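Local structure of R.MvaI (Kocuria varians, 2OAA) at residues G21-T26 with Y181-S186; H55-K60 with Y165-S170; Q130-E135 with V148-D153. The protein is a restriction endonuclease of the PD-(D/E)XK class that probably cleaves DNA at a specific sequence with the help of divalent metal ions. All blocks are in the same frame, centred on the assembly; numbering follows the deposited sequence.

Interaction 1: residues G21-T26 with Y181-S186; sequences GGWHET and YYKYNS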
loop_
_atom_site.group_PDB
_atom_site.type_symbol
_atom_site.label_atom_id
_atom_site.label_comp_id
_atom_site.label_asym_id
_atom_site.label_seq_id
_atom_site.Cartn_x
_atom_site.Cartn_y
_atom_site.Cartn_z
ATOM N N GLY E 21 -9.746 21.639 -11.866
ATOM C CA GLY E 21 -8.589 21.872 -12.731
ATOM C C GLY E 21 -8.510 20.966 -13.951
ATOM O O GLY E 21 -7.702 21.199 -14.840
ATOM N N GLY E 22 -9.333 19.920 -13.997
ATOM C CA GLY E 22 -9.382 19.027 -15.161
ATOM C C GLY E 22 -8.119 18.199 -15.332
ATOM O O GLY E 22 -7.605 17.650 -14.361
ATOM N N TRP E 23 -7.611 18.115 -16.560
ATOM C CA TRP E 23 -6.417 17.317 -16.848
ATOM C C TRP E 23 -5.134 17.997 -16.388
ATOM O O TRP E 23 -4.903 19.180 -16.672
ATOM C CB TRP E 23 -6.311 17.004 -18.343
ATOM C CG TRP E 23 -7.335 16.017 -18.807
ATOM C CD1 TRP E 23 -8.485 16.285 -19.501
ATOM C CD2 TRP E 23 -7.324 14.601 -18.579
ATOM N NE1 TRP E 23 -9.177 15.117 -19.732
ATOM C CE2 TRP E 23 -8.483 14.071 -19.181
ATOM C CE3 TRP E 23 -6.440 13.726 -17.935
ATOM C CZ2 TRP E 23 -8.779 12.701 -19.154
ATOM C CZ3 TRP E 23 -6.728 12.386 -17.911
ATOM C CH2 TRP E 23 -7.885 11.877 -18.518
ATOM N N HIS E 24 -4.292 17.233 -15.696
ATOM C CA HIS E 24 -3.032 17.733 -15.156
ATOM C C HIS E 24 -1.878 16.880 -15.660
ATOM O O HIS E 24 -1.894 15.664 -15.474
ATOM C CB HIS E 24 -3.060 17.649 -13.625
ATOM C CG HIS E 24 -4.135 18.473 -12.982
ATOM N ND1 HIS E 24 -4.044 19.841 -12.854
ATOM C CD2 HIS E 24 -5.303 18.115 -12.399
ATOM C CE1 HIS E 24 -5.118 20.296 -12.232
ATOM N NE2 HIS E 24 -5.901 19.268 -11.949
ATOM N N GLU E 25 -0.874 17.499 -16.272
ATOM C CA GLU E 25 0.308 16.760 -16.703
ATOM C C GLU E 25 1.045 16.173 -15.506
ATOM O O GLU E 25 1.176 16.824 -14.465
ATOM C CB GLU E 25 1.252 17.646 -17.502
ATOM C CG GLU E 25 2.328 16.847 -18.208
ATOM C CD GLU E 25 3.291 17.704 -19.000
ATOM O OE1 GLU E 25 2.929 18.849 -19.355
ATOM O OE2 GLU E 25 4.410 17.217 -19.262
ATOM N N THR E 26 1.531 14.945 -15.650
ATOM C CA THR E 26 2.246 14.326 -14.547
ATOM C C THR E 26 3.475 15.118 -14.096
ATOM O O THR E 26 4.230 15.664 -14.920
ATOM C CB THR E 26 2.618 12.869 -14.831
ATOM O OG1 THR E 26 3.110 12.278 -13.621
ATOM C CG2 THR E 26 3.689 12.755 -15.927
ATOM N N TYR E 181 -1.183 12.433 -18.463
ATOM C CA TYR E 181 -2.081 13.330 -17.728
ATOM C C TYR E 181 -2.958 12.568 -16.764
ATOM O O TYR E 181 -3.327 11.418 -17.017
ATOM C CB TYR E 181 -2.992 14.112 -18.686
ATOM C CG TYR E 181 -2.245 14.976 -19.668
ATOM C CD1 TYR E 181 -2.037 16.329 -19.413
ATOM C CD2 TYR E 181 -1.767 14.449 -20.868
ATOM C CE1 TYR E 181 -1.336 17.127 -20.310
ATOM C CE2 TYR E 181 -1.075 15.241 -21.776
ATOM C CZ TYR E 181 -0.862 16.577 -21.490
ATOM O OH TYR E 181 -0.181 17.354 -22.407
ATOM N N TYR E 182 -3.300 13.237 -15.668
ATOM C CA TYR E 182 -4.273 12.725 -14.708
ATOM C C TYR E 182 -5.423 13.691 -14.523
ATOM O O TYR E 182 -5.236 14.906 -14.567
ATOM C CB TYR E 182 -3.619 12.472 -13.353
ATOM C CG TYR E 182 -2.505 11.464 -13.411
ATOM C CD1 TYR E 182 -2.784 10.098 -13.534
ATOM C CD2 TYR E 182 -1.171 11.867 -13.370
ATOM C CE1 TYR E 182 -1.747 9.140 -13.603
ATOM C CE2 TYR E 182 -0.144 10.937 -13.431
ATOM C CZ TYR E 182 -0.431 9.575 -13.549
ATOM O OH TYR E 182 0.597 8.648 -13.605
ATOM N N LYS E 183 -6.606 13.134 -14.296
ATOM C CA LYS E 183 -7.785 13.926 -13.979
ATOM C C LYS E 183 -8.440 13.304 -12.764
ATOM O O LYS E 183 -8.686 12.095 -12.744
ATOM C CB LYS E 183 -8.759 13.934 -15.161
ATOM C CG LYS E 183 -9.983 14.802 -14.933
ATOM C CD LYS E 183 -10.634 15.200 -16.258
ATOM C CE LYS E 183 -11.505 14.106 -16.812
ATOM N NZ LYS E 183 -12.761 13.956 -16.010
ATOM N N TYR E 184 -8.703 14.135 -11.761
ATOM C CA TYR E 184 -9.242 13.680 -10.486
ATOM C C TYR E 184 -10.724 13.982 -10.476
ATOM O O TYR E 184 -11.128 15.123 -10.716
ATOM C CB TYR E 184 -8.485 14.344 -9.327
ATOM C CG TYR E 184 -6.986 14.099 -9.451
ATOM C CD1 TYR E 184 -6.401 12.944 -8.931
ATOM C CD2 TYR E 184 -6.169 14.987 -10.138
ATOM C CE1 TYR E 184 -5.041 12.698 -9.092
ATOM C CE2 TYR E 184 -4.816 14.759 -10.287
ATOM C CZ TYR E 184 -4.257 13.621 -9.758
ATOM O OH TYR E 184 -2.915 13.415 -9.934
ATOM N N ASN E 185 -11.529 12.951 -10.238
ATOM C CA ASN E 185 -12.971 13.042 -10.501
ATOM C C ASN E 185 -13.894 13.132 -9.309
ATOM O O ASN E 185 -14.929 13.789 -9.378
ATOM C CB ASN E 185 -13.409 11.867 -11.373
ATOM C CG ASN E 185 -12.797 11.915 -12.767
ATOM O OD1 ASN E 185 -12.691 12.982 -13.382
ATOM N ND2 ASN E 185 -12.400 10.753 -13.274
ATOM N N SER E 186 -13.549 12.432 -8.234
ATOM C CA SER E 186 -14.456 12.330 -7.094
ATOM C C SER E 186 -13.675 11.881 -5.875
ATOM O O SER E 186 -12.519 11.468 -5.989
ATOM C CB SER E 186 -15.576 11.327 -7.404
ATOM O OG SER E 186 -15.043 10.039 -7.682
HETATM O O HOH W 1 -8.464 17.047 -11.944
HETATM O O HOH W 2 1.062 19.334 -21.453
HETATM O O HOH W 3 3.108 9.503 -14.153
#

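Interaction 2: residues H55-K60 with Y165-S170; sequences HDIEIK and YIAVIS. With CA (calcium ion), chain I.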
loop_
_atom_site.group_PDB
_atom_site.type_symbol
_atom_site.label_atom_id
_atom_site.label_comp_id
_atom_site.label_asym_id
_atom_site.label_seq_id
_atom_site.Cartn_x
_atom_site.Cartn_y
_atom_site.Cartn_z
ATOM N N HIS E 55 -3.824 17.806 7.725
ATOM C CA HIS E 55 -4.160 17.810 9.149
ATOM C C HIS E 55 -4.303 16.370 9.644
ATOM O O HIS E 55 -3.313 15.640 9.646
ATOM C CB HIS E 55 -5.384 18.679 9.425
ATOM C CG HIS E 55 -5.147 20.121 9.137
ATOM N ND1 HIS E 55 -4.480 20.951 10.012
ATOM C CD2 HIS E 55 -5.456 20.876 8.058
ATOM C CE1 HIS E 55 -4.406 22.165 9.491
ATOM N NE2 HIS E 55 -4.985 22.144 8.302
ATOM N N ASP E 56 -5.505 15.943 10.028
ATOM C CA ASP E 56 -5.683 14.571 10.534
ATOM C C ASP E 56 -6.224 13.589 9.504
ATOM O O ASP E 56 -6.559 12.453 9.845
ATOM C CB ASP E 56 -6.565 14.558 11.793
ATOM C CG ASP E 56 -7.899 15.264 11.604
ATOM O OD1 ASP E 56 -8.156 15.824 10.520
ATOM O OD2 ASP E 56 -8.701 15.250 12.580
ATOM N N ILE E 57 -6.292 14.028 8.245
ATOM C CA ILE E 57 -6.892 13.228 7.176
ATOM C C ILE E 57 -5.838 12.702 6.203
ATOM O O ILE E 57 -4.992 13.457 5.728
ATOM C CB ILE E 57 -7.958 14.043 6.399
ATOM C CG1 ILE E 57 -9.034 14.558 7.365
ATOM C CG2 ILE E 57 -8.578 13.200 5.278
ATOM C CD1 ILE E 57 -9.775 15.788 6.849
ATOM N N GLU E 58 -5.907 11.401 5.911
ATOM C CA GLU E 58 -5.056 10.771 4.923
ATOM C C GLU E 58 -5.700 10.925 3.545
ATOM O O GLU E 58 -6.907 10.773 3.404
ATOM C CB GLU E 58 -4.917 9.281 5.274
ATOM C CG GLU E 58 -4.260 8.427 4.216
ATOM C CD GLU E 58 -2.781 8.693 4.048
ATOM O OE1 GLU E 58 -2.171 9.343 4.936
ATOM O OE2 GLU E 58 -2.223 8.221 3.023
ATOM N N ILE E 59 -4.888 11.218 2.539
ATOM C CA ILE E 59 -5.366 11.341 1.167
ATOM C C ILE E 59 -4.724 10.243 0.322
ATOM O O ILE E 59 -3.537 9.965 0.450
ATOM C CB ILE E 59 -5.004 12.711 0.591
ATOM C CG1 ILE E 59 -5.764 13.803 1.343
ATOM C CG2 ILE E 59 -5.318 12.738 -0.903
ATOM C CD1 ILE E 59 -5.347 15.208 0.963
ATOM N N LYS E 60 -5.500 9.576 -0.514
ATOM C CA LYS E 60 -4.934 8.591 -1.443
ATOM C C LYS E 60 -5.576 8.788 -2.792
ATOM O O LYS E 60 -6.794 8.945 -2.870
ATOM C CB LYS E 60 -5.210 7.162 -0.963
ATOM C CG LYS E 60 -4.683 6.863 0.439
ATOM C CD LYS E 60 -4.771 5.405 0.793
ATOM C CE LYS E 60 -4.192 5.191 2.185
ATOM N NZ LYS E 60 -2.713 5.440 2.291
ATOM N N TYR E 165 -9.091 8.783 9.022
ATOM C CA TYR E 165 -9.961 9.268 7.970
ATOM C C TYR E 165 -9.224 9.129 6.653
ATOM O O TYR E 165 -8.216 9.803 6.444
ATOM C CB TYR E 165 -10.334 10.751 8.179
ATOM C CG TYR E 165 -10.796 11.124 9.570
ATOM C CD1 TYR E 165 -12.039 10.710 10.056
ATOM C CD2 TYR E 165 -10.005 11.926 10.379
ATOM C CE1 TYR E 165 -12.464 11.075 11.330
ATOM C CE2 TYR E 165 -10.423 12.290 11.651
ATOM C CZ TYR E 165 -11.643 11.865 12.117
ATOM O OH TYR E 165 -12.028 12.235 13.383
ATOM N N ILE E 166 -9.714 8.270 5.765
ATOM C CA ILE E 166 -9.030 8.056 4.489
ATOM C C ILE E 166 -9.856 8.625 3.326
ATOM O O ILE E 166 -10.887 8.056 2.966
ATOM C CB ILE E 166 -8.757 6.562 4.242
ATOM C CG1 ILE E 166 -8.079 5.917 5.466
ATOM C CG2 ILE E 166 -7.936 6.386 2.962
ATOM C CD1 ILE E 166 -7.953 4.398 5.356
ATOM N N ALA E 167 -9.409 9.743 2.767
ATOM C CA ALA E 167 -10.045 10.334 1.592
ATOM C C ALA E 167 -9.452 9.713 0.347
ATOM O O ALA E 167 -8.286 9.955 0.028
ATOM C CB ALA E 167 -9.823 11.851 1.552
ATOM N N VAL E 168 -10.239 8.899 -0.343
ATOM C CA VAL E 168 -9.772 8.246 -1.558
ATOM C C VAL E 168 -10.278 9.023 -2.755
ATOM O O VAL E 168 -11.492 9.173 -2.934
ATOM C CB VAL E 168 -10.278 6.793 -1.645
ATOM C CG1 VAL E 168 -9.690 6.078 -2.887
ATOM C CG2 VAL E 168 -9.916 6.034 -0.372
ATOM N N ILE E 169 -9.338 9.503 -3.563
ATOM C CA ILE E 169 -9.666 10.308 -4.726
ATOM C C ILE E 169 -9.571 9.460 -5.978
ATOM O O ILE E 169 -8.495 8.990 -6.344
ATOM C CB ILE E 169 -8.773 11.567 -4.799
ATOM C CG1 ILE E 169 -9.033 12.407 -3.536
ATOM C CG2 ILE E 169 -9.107 12.396 -6.055
ATOM C CD1 ILE E 169 -7.835 13.020 -2.955
ATOM N N SER E 170 -10.717 9.233 -6.616
ATOM C CA SER E 170 -10.762 8.420 -7.824
ATOM C C SER E 170 -10.399 9.266 -9.031
ATOM O O SER E 170 -10.825 10.425 -9.140
ATOM C CB SER E 170 -12.133 7.775 -8.000
ATOM O OG SER E 170 -12.321 6.756 -7.024
HETATM CA CA CA I . -1.438 9.754 1.304
HETATM O O HOH W 4 -6.337 9.876 8.962
HETATM O O HOH W 5 -1.169 7.772 0.066
HETATM O O HOH W 6 -0.807 11.318 -0.345
#

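Interaction 3: residues Q130-E135 with V148-D153; sequences QVVRLE and VYWSFD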
loop_
_atom_site.group_PDB
_atom_site.type_symbol
_atom_site.label_atom_id
_atom_site.label_comp_id
_atom_site.label_asym_id
_atom_site.label_seq_id
_atom_site.Cartn_x
_atom_site.Cartn_y
_atom_site.Cartn_z
ATOM N N GLN E 130 -2.305 -12.607 18.711
ATOM C CA GLN E 130 -2.462 -11.245 18.160
ATOM C C GLN E 130 -1.235 -10.831 17.325
ATOM O O GLN E 130 -0.631 -9.775 17.531
ATOM C CB GLN E 130 -2.770 -10.231 19.272
ATOM C CG GLN E 130 -3.990 -10.588 20.095
ATOM C CD GLN E 130 -5.236 -10.026 19.503
ATOM O OE1 GLN E 130 -5.469 -8.816 19.560
ATOM N NE2 GLN E 130 -6.062 -10.894 18.926
ATOM N N VAL E 131 -0.871 -11.698 16.391
ATOM C CA VAL E 131 0.155 -11.375 15.409
ATOM C C VAL E 131 -0.302 -11.761 14.012
ATOM O O VAL E 131 -1.152 -12.644 13.823
ATOM C CB VAL E 131 1.547 -12.034 15.699
ATOM C CG1 VAL E 131 2.076 -11.634 17.076
ATOM C CG2 VAL E 131 1.507 -13.555 15.527
ATOM N N VAL E 132 0.293 -11.076 13.038
ATOM C CA VAL E 132 0.175 -11.409 11.631
ATOM C C VAL E 132 1.493 -12.060 11.261
ATOM O O VAL E 132 2.551 -11.427 11.387
ATOM C CB VAL E 132 -0.024 -10.151 10.794
ATOM C CG1 VAL E 132 0.003 -10.478 9.313
ATOM C CG2 VAL E 132 -1.334 -9.451 11.180
ATOM N N ARG E 133 1.446 -13.328 10.869
ATOM C CA ARG E 133 2.685 -14.077 10.643
ATOM C C ARG E 133 2.857 -14.479 9.188
ATOM O O ARG E 133 1.928 -14.959 8.561
ATOM C CB ARG E 133 2.699 -15.334 11.535
ATOM C CG ARG E 133 4.075 -15.996 11.631
ATOM C CD ARG E 133 4.129 -17.075 12.713
ATOM N NE ARG E 133 4.014 -16.528 14.066
ATOM C CZ ARG E 133 5.012 -15.976 14.762
ATOM N NH1 ARG E 133 6.238 -15.889 14.253
ATOM N NH2 ARG E 133 4.775 -15.521 15.983
ATOM N N LEU E 134 4.068 -14.323 8.669
ATOM C CA LEU E 134 4.366 -14.794 7.323
ATOM C C LEU E 134 4.886 -16.221 7.354
ATOM O O LEU E 134 5.833 -16.531 8.079
ATOM C CB LEU E 134 5.425 -13.903 6.674
ATOM C CG LEU E 134 5.937 -14.306 5.290
ATOM C CD1 LEU E 134 4.848 -14.122 4.246
ATOM C CD2 LEU E 134 7.166 -13.469 4.952
ATOM N N GLU E 135 4.291 -17.074 6.533
ATOM C CA GLU E 135 4.721 -18.468 6.400
ATOM C C GLU E 135 5.380 -18.643 5.046
ATOM O O GLU E 135 4.776 -18.319 4.010
ATOM C CB GLU E 135 3.531 -19.422 6.507
ATOM C CG GLU E 135 2.819 -19.362 7.826
ATOM C CD GLU E 135 1.541 -20.179 7.853
ATOM O OE1 GLU E 135 0.845 -20.301 6.812
ATOM O OE2 GLU E 135 1.229 -20.685 8.947
ATOM N N VAL E 148 8.853 -14.413 10.582
ATOM C CA VAL E 148 8.530 -13.003 10.313
ATOM C C VAL E 148 7.102 -12.678 10.751
ATOM O O VAL E 148 6.144 -13.350 10.349
ATOM C CB VAL E 148 8.731 -12.656 8.819
ATOM C CG1 VAL E 148 8.285 -11.227 8.515
ATOM C CG2 VAL E 148 10.178 -12.875 8.412
ATOM N N TYR E 149 6.940 -11.650 11.581
ATOM C CA TYR E 149 5.584 -11.294 12.014
ATOM C C TYR E 149 5.449 -9.813 12.323
ATOM O O TYR E 149 6.454 -9.110 12.514
ATOM C CB TYR E 149 5.133 -12.130 13.224
ATOM C CG TYR E 149 5.820 -11.755 14.515
ATOM C CD1 TYR E 149 5.258 -10.822 15.386
ATOM C CD2 TYR E 149 7.028 -12.349 14.872
ATOM C CE1 TYR E 149 5.887 -10.465 16.578
ATOM C CE2 TYR E 149 7.670 -12.009 16.073
ATOM C CZ TYR E 149 7.090 -11.071 16.916
ATOM O OH TYR E 149 7.722 -10.731 18.093
ATOM N N TRP E 150 4.194 -9.362 12.364
ATOM C CA TRP E 150 3.817 -8.034 12.830
ATOM C C TRP E 150 2.860 -8.206 13.990
ATOM O O TRP E 150 1.890 -8.952 13.890
ATOM C CB TRP E 150 3.065 -7.269 11.742
ATOM C CG TRP E 150 3.842 -6.991 10.482
ATOM C CD1 TRP E 150 4.405 -5.798 10.126
ATOM C CD2 TRP E 150 4.098 -7.900 9.403
ATOM N NE1 TRP E 150 4.995 -5.908 8.896
ATOM C CE2 TRP E 150 4.833 -7.189 8.428
ATOM C CE3 TRP E 150 3.788 -9.248 9.170
ATOM C CZ2 TRP E 150 5.276 -7.786 7.244
ATOM C CZ3 TRP E 150 4.210 -9.848 7.992
ATOM C CH2 TRP E 150 4.955 -9.108 7.035
ATOM N N SER E 151 3.105 -7.499 15.084
ATOM C CA SER E 151 2.146 -7.520 16.190
ATOM C C SER E 151 0.887 -6.738 15.811
ATOM O O SER E 151 0.960 -5.770 15.039
ATOM C CB SER E 151 2.780 -6.955 17.459
ATOM O OG SER E 151 3.054 -5.565 17.326
ATOM N N PHE E 152 -0.271 -7.155 16.332
ATOM C CA PHE E 152 -1.486 -6.360 16.129
ATOM C C PHE E 152 -1.247 -4.944 16.640
ATOM O O PHE E 152 -1.682 -3.980 16.009
ATOM C CB PHE E 152 -2.701 -6.939 16.875
ATOM C CG PHE E 152 -3.410 -8.067 16.169
ATOM C CD1 PHE E 152 -2.772 -8.888 15.247
ATOM C CD2 PHE E 152 -4.734 -8.329 16.474
ATOM C CE1 PHE E 152 -3.450 -9.959 14.644
ATOM C CE2 PHE E 152 -5.417 -9.395 15.874
ATOM C CZ PHE E 152 -4.776 -10.197 14.962
ATOM N N ASP E 153 -0.553 -4.817 17.772
ATOM C CA ASP E 153 -0.274 -3.496 18.340
ATOM C C ASP E 153 0.492 -2.589 17.374
ATOM O O ASP E 153 0.191 -1.399 17.268
ATOM C CB ASP E 153 0.495 -3.616 19.658
ATOM C CG ASP E 153 -0.395 -3.975 20.831
ATOM O OD1 ASP E 153 -1.637 -3.974 20.690
ATOM O OD2 ASP E 153 0.164 -4.257 21.911
HETATM O O HOH W 7 8.543 -15.883 7.979
#

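Interaction 1: residues G21-T26 with Y181-S186
K183 lays its aliphatic chain over the indole of W23, a CH-pi contact between neighbouring antiparallel strands. CB of K183 sits 3.6 Å from the centroid of the six-membered ring of W23, close to the ring normal. CG then passes beside the carbonyl of G22, CD of K183 reaches 3.8 Å from NE1 of W23, and CE ends near CE2 and CZ2. This course follows from CG standing anti to the backbone N (chi1 -177°) and from bends at the last two torsions, which swing NZ of K183 off the indole to OD1 of N185 at 2.8 Å and into a salt bridge with E172. Lysine suits the place because its methylenes coat the ring while its charge escapes to a carboxylate. Beside it, CE3 of W23 touches CB of Y181 at 3.5 Å. H24 and Y182 form the hydrogen-bonded pair, with N of H24 and O of Y182 2.8 Å apart and a return bond of like length. After helix 8-19, G22 turns out of the helical course with positive phi, easiest without a side chain. Helix 33-41 packs against the H24, Y182 and Y184 side, H24 NE2 bonds to V18 O on helix 8-19, and strand 165-176 flanks 179-191.

Interaction 2: residues H55-K60 with Y165-S170
E58, paired with I166 across two parallel strands, offers one carboxylate oxygen, OE2, to two partners: the calcium ion at 2.4 Å and NZ of K60 at 2.9 Å. NZ comes from above the carboxylate plane, a salt bridge within one strand that is possible because E58 and K60 share a face of the sheet. The E58 chain bends at chi2 (70°), carrying its carboxylate away from I166 to the metal. I59 points its side chain to the other face, yet its carbonyl O also binds calcium, at 2.3 Å; two waters, D53 and a DNA phosphate complete the site. Four backbone bonds fix the strands, the shortest from I169 N to K60 O at 2.7 Å. On the face away from E58 and K60, CG2 of I59 packs against CD1 of I169. CD of K60 rests 4.0 Å from CG2 of I166, so the lysine's methylenes suit an apolar neighbour and its amine reaches the carbonyls of T71 and L72. Were K60 a methionine, OE2 would probably lose its second partner and those two carbonyls a donor. D53 and E58 on a calcium ion that also binds a DNA phosphate, with K60 on E58, match the PD-(D/E)XK pattern, consistent with metal-assisted phosphodiester cleavage.

Interaction 3: residues Q130-E135 with V148-D153
V132 and W150 form the hydrogen-bonded pair of an antiparallel beta hairpin, strands 131-138 and 143-151, whose short segments run 173° apart with axes 4.5 Å from each other at their closest. N of V132 meets O of W150 at 2.8 Å, and the return bond matches it. L134 N to V148 O extends the pairing at one end; at the other, F152 N binds Q130 O just as helix 152-162 begins.

R133, V131, Y149 and S151 share one face. The phenol ring of Y149 is wedged between two neighbours because CG stands between the backbone N and the carbonyl carbon (chi1 72°): CD1 of Y149 lies 3.7 Å from CG1 of V131, and CD2 of Y149 lies 3.7 Å from NH1 of R133. CB of Y149 sits over one face of the guanidinium, whose NH1 bonds to N146 O, so arginine here combines a flat packing surface with a donor for a backbone carbonyl. S151 acts as N-cap, its OG accepting from S154 N, a role that a small hydroxyl fills well.

V132 and W150 share the other face, where CG1 of V132 packs 4.0 Å from CE3 of W150. At the end of the pairing CB of L134 lies near CB of V148, and both side chains touch L87 of helix 83-91. W150 suits this position because its broad ring fills the interior while NE1 bonds to K75 O. The neighbouring strand 119-126, which carries the calcium ligands D124 and I125, pairs with 131-138; Q130 and V131 both face D126 in a G1 beta bulge, with Q130 at positive phi.

Past the hairpin pairing, F152 turns its ring under Q130, whose NE2 bonds to W127 O: CA of Q130 stands over the centre of that ring, 3.7 Å from the centroid, and OE1 of Q130 lies 3.2 Å from CD2 of F152.

From the N terminus, helix 8-19 leads into strand 23-25, which waits more than 150 residues for its partner 181-186: interaction 1 closes the longest loop. Inside it, strand 57-63 pairs with 165-176 in interaction 2, and within that loop lies the local hairpin of interaction 3, so the three nest without crossing. Interactions 1 and 2 belong to one mixed sheet and touch directly, since strands 165-176 and 179-191 are neighbours and N185 and S186 both face S170 in a classic beta bulge. Interaction 3 sits in a separate three-stranded sheet, about 26 Å centre to centre from interaction 2, and helix 152-162 carries the chain back from it to strand 165-176.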